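Local coordinates for membrane lipoprotein family protein (Aeropyrum pernix, PDB 4PEV) that binds adenosine and probably serves as the solute-binding lipoprotein of an ABC transporter that takes up nucleosides, at residues 115-120 with 136-141; 189-194 with 224-229. All coordinates share one frame; numbering follows the deposited sequence.

Interaction 1: residues 115-120 with 136-141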
ATOM      1  N   ILE C 115       1.314 -22.522   2.654  1.00 25.67           N
ATOM      2  CA  ILE C 115       1.303 -21.848   1.376  1.00 25.37           C
ATOM      3  C   ILE C 115       0.849 -20.423   1.657  1.00 25.97           C
ATOM      4  O   ILE C 115      -0.233 -20.210   2.206  1.00 26.43           O
ATOM      5  CB  ILE C 115       0.398 -22.560   0.354  1.00 25.09           C
ATOM      6  CG1 ILE C 115       0.957 -23.959   0.052  1.00 25.02           C
ATOM      7  CG2 ILE C 115       0.302 -21.754  -0.943  1.00 25.14           C
ATOM      8  CD1 ILE C 115       0.089 -24.780  -0.877  1.00 25.11           C
ATOM      9  N   VAL C 116       1.701 -19.462   1.304  1.00 25.81           N
ATOM     10  CA  VAL C 116       1.427 -18.054   1.527  1.00 26.05           C
ATOM     11  C   VAL C 116       0.982 -17.421   0.223  1.00 26.45           C
ATOM     12  O   VAL C 116       1.688 -17.489  -0.778  1.00 28.34           O
ATOM     13  CB  VAL C 116       2.661 -17.314   2.056  1.00 25.73           C
ATOM     14  CG1 VAL C 116       2.370 -15.828   2.199  1.00 25.62           C
ATOM     15  CG2 VAL C 116       3.086 -17.896   3.391  1.00 25.64           C
ATOM     16  N   LEU C 117      -0.184 -16.790   0.247  1.00 26.28           N
ATOM     17  CA  LEU C 117      -0.794 -16.279  -0.971  1.00 27.21           C
ATOM     18  C   LEU C 117      -0.853 -14.759  -0.932  1.00 26.70           C
ATOM     19  O   LEU C 117      -1.613 -14.169  -0.161  1.00 25.14           O
ATOM     20  CB  LEU C 117      -2.187 -16.894  -1.144  1.00 27.92           C
ATOM     21  CG  LEU C 117      -2.185 -18.426  -1.248  1.00 27.53           C
ATOM     22  CD1 LEU C 117      -3.598 -18.959  -1.162  1.00 27.89           C
ATOM     23  CD2 LEU C 117      -1.513 -18.899  -2.527  1.00 26.73           C
ATOM     24  N   VAL C 118      -0.044 -14.139  -1.785  1.00 27.35           N
ATOM     25  CA  VAL C 118       0.203 -12.695  -1.718  1.00 27.60           C
ATOM     26  C   VAL C 118      -0.641 -11.935  -2.739  1.00 26.59           C
ATOM     27  O   VAL C 118      -0.214 -11.708  -3.876  1.00 25.86           O
ATOM     28  CB  VAL C 118       1.710 -12.365  -1.922  1.00 28.05           C
ATOM     29  CG1 VAL C 118       1.967 -10.863  -1.914  1.00 28.73           C
ATOM     30  CG2 VAL C 118       2.550 -13.023  -0.843  1.00 28.61           C
ATOM     31  N   GLY C 119      -1.827 -11.525  -2.311  1.00 25.94           N
ATOM     32  CA  GLY C 119      -2.650 -10.641  -3.105  1.00 26.79           C
ATOM     33  C   GLY C 119      -4.097 -11.074  -3.147  1.00 27.90           C
ATOM     34  O   GLY C 119      -4.414 -12.264  -3.091  1.00 28.66           O
ATOM     35  N   PHE C 120      -4.970 -10.083  -3.248  1.00 28.00           N
ATOM     36  CA  PHE C 120      -6.395 -10.298  -3.346  1.00 27.85           C
ATOM     37  C   PHE C 120      -6.816 -11.294  -4.423  1.00 28.29           C
ATOM     38  O   PHE C 120      -7.755 -12.050  -4.198  1.00 30.10           O
ATOM     39  CB  PHE C 120      -7.100  -8.956  -3.601  1.00 28.70           C
ATOM     40  CG  PHE C 120      -8.544  -9.100  -3.941  1.00 29.38           C
ATOM     41  CD1 PHE C 120      -9.481  -9.359  -2.936  1.00 29.99           C
ATOM     42  CD2 PHE C 120      -8.966  -9.038  -5.262  1.00 29.21           C
ATOM     43  CE1 PHE C 120     -10.815  -9.529  -3.250  1.00 29.97           C
ATOM     44  CE2 PHE C 120     -10.297  -9.209  -5.583  1.00 29.55           C
ATOM     45  CZ  PHE C 120     -11.222  -9.451  -4.574  1.00 30.17           C
ATOM     46  N   GLN C 136      -3.898 -28.983   4.421  1.00 37.12           N
ATOM     47  CA  GLN C 136      -2.946 -28.003   3.909  1.00 34.47           C
ATOM     48  C   GLN C 136      -3.277 -26.663   4.528  1.00 34.21           C
ATOM     49  O   GLN C 136      -4.410 -26.203   4.377  1.00 32.73           O
ATOM     50  CB  GLN C 136      -3.060 -27.884   2.378  1.00 33.03           C
ATOM     51  CG  GLN C 136      -2.151 -26.857   1.730  1.00 31.12           C
ATOM     52  CD  GLN C 136      -0.701 -27.117   2.059  1.00 30.31           C
ATOM     53  OE1 GLN C 136      -0.189 -28.185   1.761  1.00 31.34           O
ATOM     54  NE2 GLN C 136      -0.038 -26.154   2.696  1.00 28.67           N
ATOM     55  N   LYS C 137      -2.291 -26.038   5.188  1.00 33.52           N
ATOM     56  CA  LYS C 137      -2.452 -24.693   5.753  1.00 33.04           C
ATOM     57  C   LYS C 137      -2.103 -23.610   4.745  1.00 31.34           C
ATOM     58  O   LYS C 137      -1.125 -23.736   4.014  1.00 29.50           O
ATOM     59  CB  LYS C 137      -1.566 -24.490   6.967  1.00 34.96           C
ATOM     60  CG  LYS C 137      -1.511 -25.674   7.895  1.00 38.16           C
ATOM     61  CD  LYS C 137      -1.114 -25.244   9.298  1.00 41.22           C
ATOM     62  CE  LYS C 137      -0.520 -26.404  10.084  1.00 44.87           C
ATOM     63  NZ  LYS C 137       0.798 -26.823   9.522  1.00 46.26           N
ATOM     64  N   TYR C 138      -2.901 -22.537   4.754  1.00 30.68           N
ATOM     65  CA  TYR C 138      -2.766 -21.405   3.839  1.00 28.67           C
ATOM     66  C   TYR C 138      -2.762 -20.097   4.607  1.00 28.73           C
ATOM     67  O   TYR C 138      -3.512 -19.949   5.559  1.00 28.62           O
ATOM     68  CB  TYR C 138      -3.950 -21.351   2.894  1.00 27.48           C
ATOM     69  CG  TYR C 138      -4.148 -22.576   2.035  1.00 28.40           C
ATOM     70  CD1 TYR C 138      -3.474 -22.723   0.837  1.00 28.26           C
ATOM     71  CD2 TYR C 138      -5.038 -23.574   2.406  1.00 28.55           C
ATOM     72  CE1 TYR C 138      -3.663 -23.832   0.049  1.00 28.52           C
ATOM     73  CE2 TYR C 138      -5.247 -24.681   1.616  1.00 27.92           C
ATOM     74  CZ  TYR C 138      -4.553 -24.804   0.446  1.00 28.67           C
ATOM     75  OH  TYR C 138      -4.747 -25.905  -0.342  1.00 29.15           O
ATOM     76  N   ALA C 139      -1.938 -19.139   4.181  1.00 29.08           N
ATOM     77  CA  ALA C 139      -2.100 -17.748   4.616  1.00 28.11           C
ATOM     78  C   ALA C 139      -2.425 -16.875   3.408  1.00 27.42           C
ATOM     79  O   ALA C 139      -1.695 -16.864   2.432  1.00 26.87           O
ATOM     80  CB  ALA C 139      -0.865 -17.243   5.337  1.00 27.65           C
ATOM     81  N   LEU C 140      -3.558 -16.187   3.468  1.00 28.03           N
ATOM     82  CA  LEU C 140      -3.960 -15.261   2.422  1.00 28.63           C
ATOM     83  C   LEU C 140      -3.586 -13.875   2.891  1.00 29.71           C
ATOM     84  O   LEU C 140      -3.967 -13.480   3.984  1.00 30.04           O
ATOM     85  CB  LEU C 140      -5.464 -15.358   2.188  1.00 28.54           C
ATOM     86  CG  LEU C 140      -6.062 -14.548   1.033  1.00 29.72           C
ATOM     87  CD1 LEU C 140      -5.257 -14.657  -0.264  1.00 30.47           C
ATOM     88  CD2 LEU C 140      -7.505 -14.969   0.789  1.00 29.48           C
ATOM     89  N   ILE C 141      -2.811 -13.148   2.093  1.00 31.22           N
ATOM     90  CA  ILE C 141      -2.372 -11.801   2.474  1.00 31.73           C
ATOM     91  C   ILE C 141      -3.111 -10.747   1.650  1.00 33.90           C
ATOM     92  O   ILE C 141      -3.250 -10.893   0.428  1.00 32.19           O
ATOM     93  CB  ILE C 141      -0.857 -11.594   2.283  1.00 31.11           C
ATOM     94  CG1 ILE C 141      -0.043 -12.760   2.868  1.00 31.97           C
ATOM     95  CG2 ILE C 141      -0.418 -10.272   2.888  1.00 30.49           C
ATOM     96  CD1 ILE C 141      -0.317 -13.081   4.325  1.00 32.25           C
TER

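Interaction 2: residues 189-194 with 224-229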
ATOM      1  N   ALA C 189      -3.845  10.273  -7.449  1.00 32.11           N
ATOM      2  CA  ALA C 189      -3.387   8.914  -7.204  1.00 32.74           C
ATOM      3  C   ALA C 189      -3.422   8.142  -8.492  1.00 32.86           C
ATOM      4  O   ALA C 189      -4.389   8.244  -9.239  1.00 32.71           O
ATOM      5  CB  ALA C 189      -4.264   8.224  -6.176  1.00 33.17           C
ATOM      6  N   VAL C 190      -2.354   7.394  -8.754  1.00 32.90           N
ATOM      7  CA  VAL C 190      -2.311   6.468  -9.865  1.00 32.46           C
ATOM      8  C   VAL C 190      -2.467   5.097  -9.248  1.00 32.11           C
ATOM      9  O   VAL C 190      -1.615   4.672  -8.458  1.00 30.96           O
ATOM     10  CB  VAL C 190      -0.986   6.543 -10.648  1.00 32.89           C
ATOM     11  CG1 VAL C 190      -1.006   5.545 -11.806  1.00 32.70           C
ATOM     12  CG2 VAL C 190      -0.739   7.965 -11.148  1.00 32.89           C
ATOM     13  N   ALA C 191      -3.563   4.424  -9.602  1.00 31.29           N
ATOM     14  CA  ALA C 191      -3.940   3.170  -8.967  1.00 31.00           C
ATOM     15  C   ALA C 191      -3.780   2.023  -9.932  1.00 30.98           C
ATOM     16  O   ALA C 191      -3.723   2.227 -11.147  1.00 30.43           O
ATOM     17  CB  ALA C 191      -5.373   3.241  -8.478  1.00 31.26           C
ATOM     18  N   GLY C 192      -3.698   0.818  -9.379  1.00 31.21           N
ATOM     19  CA  GLY C 192      -3.611  -0.390 -10.183  1.00 32.53           C
ATOM     20  C   GLY C 192      -4.995  -0.874 -10.551  1.00 33.41           C
ATOM     21  O   GLY C 192      -5.754  -0.162 -11.198  1.00 33.07           O
HETATM   22  N   MSE C 193      -5.334  -2.079 -10.110  1.00 34.91           N
HETATM   23  CA  MSE C 193      -6.596  -2.707 -10.488  1.00 36.34           C
HETATM   24  C   MSE C 193      -7.730  -2.281  -9.606  1.00 34.69           C
HETATM   25  O   MSE C 193      -7.542  -1.963  -8.422  1.00 33.81           O
HETATM   26  CB  MSE C 193      -6.484  -4.218 -10.366  1.00 39.58           C
HETATM   27  CG  MSE C 193      -5.391  -4.792 -11.254  1.00 42.36           C
HETATM   28 SE   MSE C 193      -5.419  -6.759 -11.072  1.00 51.97          SE
HETATM   29  CE  MSE C 193      -6.896  -7.061 -12.363  1.00 49.99           C
ATOM     30  N   ASP C 194      -8.932  -2.296 -10.179  1.00 32.75           N
ATOM     31  CA  ASP C 194     -10.140  -1.949  -9.450  1.00 31.21           C
ATOM     32  C   ASP C 194     -10.622  -3.121  -8.582  1.00 30.25           C
ATOM     33  O   ASP C 194     -11.458  -3.926  -8.998  1.00 31.43           O
ATOM     34  CB  ASP C 194     -11.220  -1.520 -10.434  1.00 31.27           C
ATOM     35  CG  ASP C 194     -12.409  -0.896  -9.744  1.00 32.76           C
ATOM     36  OD1 ASP C 194     -12.700  -1.283  -8.575  1.00 31.29           O
ATOM     37  OD2 ASP C 194     -13.038  -0.008 -10.378  1.00 34.09           O
ATOM     38  N   TRP C 224      -8.406  10.461  -9.032  1.00 31.78           N
ATOM     39  CA  TRP C 224      -8.028   9.082  -8.820  1.00 30.70           C
ATOM     40  C   TRP C 224      -8.177   8.336 -10.128  1.00 30.75           C
ATOM     41  O   TRP C 224      -9.253   8.328 -10.704  1.00 32.39           O
ATOM     42  CB  TRP C 224      -8.939   8.481  -7.777  1.00 29.76           C
ATOM     43  CG  TRP C 224      -8.678   7.073  -7.500  1.00 30.00           C
ATOM     44  CD1 TRP C 224      -9.073   6.004  -8.245  1.00 30.77           C
ATOM     45  CD2 TRP C 224      -7.981   6.548  -6.376  1.00 29.13           C
ATOM     46  NE1 TRP C 224      -8.676   4.838  -7.644  1.00 30.17           N
ATOM     47  CE2 TRP C 224      -7.998   5.142  -6.495  1.00 29.08           C
ATOM     48  CE3 TRP C 224      -7.338   7.129  -5.282  1.00 28.66           C
ATOM     49  CZ2 TRP C 224      -7.390   4.302  -5.562  1.00 29.00           C
ATOM     50  CZ3 TRP C 224      -6.741   6.297  -4.351  1.00 28.90           C
ATOM     51  CH2 TRP C 224      -6.774   4.893  -4.497  1.00 28.52           C
ATOM     52  N   THR C 225      -7.095   7.716 -10.590  1.00 30.18           N
ATOM     53  CA  THR C 225      -7.097   6.944 -11.825  1.00 29.19           C
ATOM     54  C   THR C 225      -6.671   5.485 -11.624  1.00 28.74           C
ATOM     55  O   THR C 225      -5.520   5.196 -11.247  1.00 28.45           O
ATOM     56  CB  THR C 225      -6.173   7.590 -12.868  1.00 29.39           C
ATOM     57  OG1 THR C 225      -6.451   8.991 -12.929  1.00 30.67           O
ATOM     58  CG2 THR C 225      -6.382   6.958 -14.251  1.00 28.89           C
ATOM     59  N   TYR C 226      -7.606   4.570 -11.882  1.00 28.06           N
ATOM     60  CA  TYR C 226      -7.272   3.168 -12.083  1.00 26.19           C
ATOM     61  C   TYR C 226      -6.587   3.000 -13.436  1.00 26.17           C
ATOM     62  O   TYR C 226      -7.126   3.411 -14.455  1.00 25.17           O
ATOM     63  CB  TYR C 226      -8.519   2.309 -12.033  1.00 25.49           C
ATOM     64  CG  TYR C 226      -9.072   2.162 -10.646  1.00 26.41           C
ATOM     65  CD1 TYR C 226      -8.349   1.484  -9.655  1.00 27.01           C
ATOM     66  CD2 TYR C 226     -10.311   2.696 -10.312  1.00 25.86           C
ATOM     67  CE1 TYR C 226      -8.852   1.335  -8.374  1.00 27.14           C
ATOM     68  CE2 TYR C 226     -10.822   2.562  -9.039  1.00 26.98           C
ATOM     69  CZ  TYR C 226     -10.096   1.884  -8.069  1.00 28.45           C
ATOM     70  OH  TYR C 226     -10.621   1.754  -6.794  1.00 30.70           O
ATOM     71  N   THR C 227      -5.385   2.427 -13.423  1.00 27.01           N
ATOM     72  CA  THR C 227      -4.679   2.029 -14.637  1.00 27.86           C
ATOM     73  C   THR C 227      -5.090   0.627 -15.050  1.00 28.50           C
ATOM     74  O   THR C 227      -5.021   0.280 -16.225  1.00 29.55           O
ATOM     75  CB  THR C 227      -3.161   1.975 -14.429  1.00 27.51           C
ATOM     76  OG1 THR C 227      -2.854   0.947 -13.473  1.00 27.58           O
ATOM     77  CG2 THR C 227      -2.631   3.316 -13.961  1.00 27.59           C
ATOM     78  N   GLY C 228      -5.470  -0.187 -14.076  1.00 29.35           N
ATOM     79  CA  GLY C 228      -5.965  -1.528 -14.344  1.00 31.50           C
ATOM     80  C   GLY C 228      -4.906  -2.607 -14.223  1.00 33.27           C
ATOM     81  O   GLY C 228      -5.205  -3.801 -14.312  1.00 34.01           O
ATOM     82  N   ARG C 229      -3.661  -2.201 -14.023  1.00 35.39           N
ATOM     83  CA  ARG C 229      -2.571  -3.149 -13.943  1.00 35.51           C
ATOM     84  C   ARG C 229      -1.720  -2.805 -12.724  1.00 33.78           C
ATOM     85  O   ARG C 229      -1.727  -1.668 -12.262  1.00 33.30           O
ATOM     86  CB  ARG C 229      -1.805  -3.139 -15.278  1.00 39.30           C
ATOM     87  CG  ARG C 229      -2.599  -3.848 -16.392  1.00 43.23           C
ATOM     88  CD  ARG C 229      -2.073  -3.717 -17.825  1.00 46.97           C
ATOM     89  NE  ARG C 229      -0.681  -4.157 -17.986  1.00 51.89           N
ATOM     90  CZ  ARG C 229      -0.253  -5.422 -17.932  1.00 53.29           C
ATOM     91  NH1 ARG C 229      -1.098  -6.425 -17.725  1.00 57.99           N
ATOM     92  NH2 ARG C 229       1.041  -5.693 -18.085  1.00 52.44           N
TER

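Interaction 1: residues 115-120 with 136-141
Ile-115 meets 136-141 in three ways: its N donates to Lys-137 O (3.0 Å), its O accepts from Ala-139 N, and its side chain lies against Gln-136 and Tyr-138. Gln-136 bends at chi2 (57°), bringing NE2 3.6 Å from Ile-115 CG1 and onto Lys-137 O, which thus takes two donors from opposite faces of its plane; NE2 also bonds Tyr-112 O. An alanine in place of Gln-136 would probably leave Lys-137 O with one donor fewer and Tyr-112 O without this mate, and open a gap beside Ile-115. Tyr-138 turns CD1 obliquely to Ile-115 CB, its hydroxyl bonded to Ser-107. On the sheet face opposite Ile-115 and Tyr-138, Val-116 CG1 lies 4.0 Å from Ile-141 CG1, while small Ala-139 leaves room for helix 301-313. These parallel neighbours, 114-118 and 137-141, are joined through helix 123-132 as a beta-alpha-beta unit of a periplasmic-binding-protein domain. Leu-117 N donates to Ala-139 O (2.7 Å), and its O receives Ile-141 N. Leu-117 CB packs 3.9 Å from Leu-140 CD1, against Leu-126 of that helix. Val-118, beta-branched and suited to a strand, packs on Val-57. At Gly-119, where phi of 135° would jam a CB against the preceding carbonyl, N closes the ladder on Ile-141 O (3.2 Å).

Interaction 2: residues 189-194 with 224-229
A beta-alpha-beta unit, strand 186-191, helix 196-214 and strand 222-226, brings these parallel strands side by side at one border of the second sheet, and the contact continues into the loops beyond their C-terminal ends. Thr-225 N donates to Ala-189 O, and Thr-225 O accepts from Ala-191 N (2.7 Å). Alanines suit the face shared with the large rings: Ala-189 CB sits 3.4 Å from Trp-224 CE3, and Ala-191 CB touches both rings, 3.7 Å from Trp-224 CZ2 and from Tyr-226 CD1. The Tyr-226 ring is covered on both faces, by Trp-224 NE1 on one and by Asp-194 CA on the other, the latter a CH-pi contact 4.0 Å from the ring centroid. The Asp-194 carboxylate stacks on this ring with planes 14° apart; its oxygens are held by Trp-199 and His-401, while Tyr-226 OH bonds Tyr-404. Gly-192 O lies at the ring's edge and accepts from Gly-228 N. A side chain on Gly-192 would crowd Arg-229 O; at the backbone angles of Gly-228 (phi 96°) a CB would jam against the preceding carbonyl O. Selenomethionine Met-193 runs alongside Gly-228 O and touches Phe-230 of the adenosine site. Thr-227 OG1, placed between its own N and carbonyl carbon (chi1 64°), accepts from Arg-229 N in an ST turn and donates along a lone pair of Ala-191 O, 2.8 Å away, while Thr-227 N reaches the same oxygen from above the carbonyl plane.

How the interactions relate
Interaction 1 lies in the middle of one sheet and interaction 2 at the border of the other; each pairs adjacent parallel strands connected through a helix. Interaction 1 reaches Gly-119 just past strand 114-118, and interaction 2 extends into both following loops. Their centres are 24 Å apart and their nearest atoms about 6 Å, so they do not touch. Both loop ends approach the adenosine: Gly-119 comes to about 4 Å from the ligand, and the side chain of Met-193 to about 6 Å. The side chain of Asp-60, an adenosine-binding residue, lies about 3 Å from Gly-119 and about 6 Å from the side chain of Met-193. Phe-230, another such residue, immediately follows 224-229.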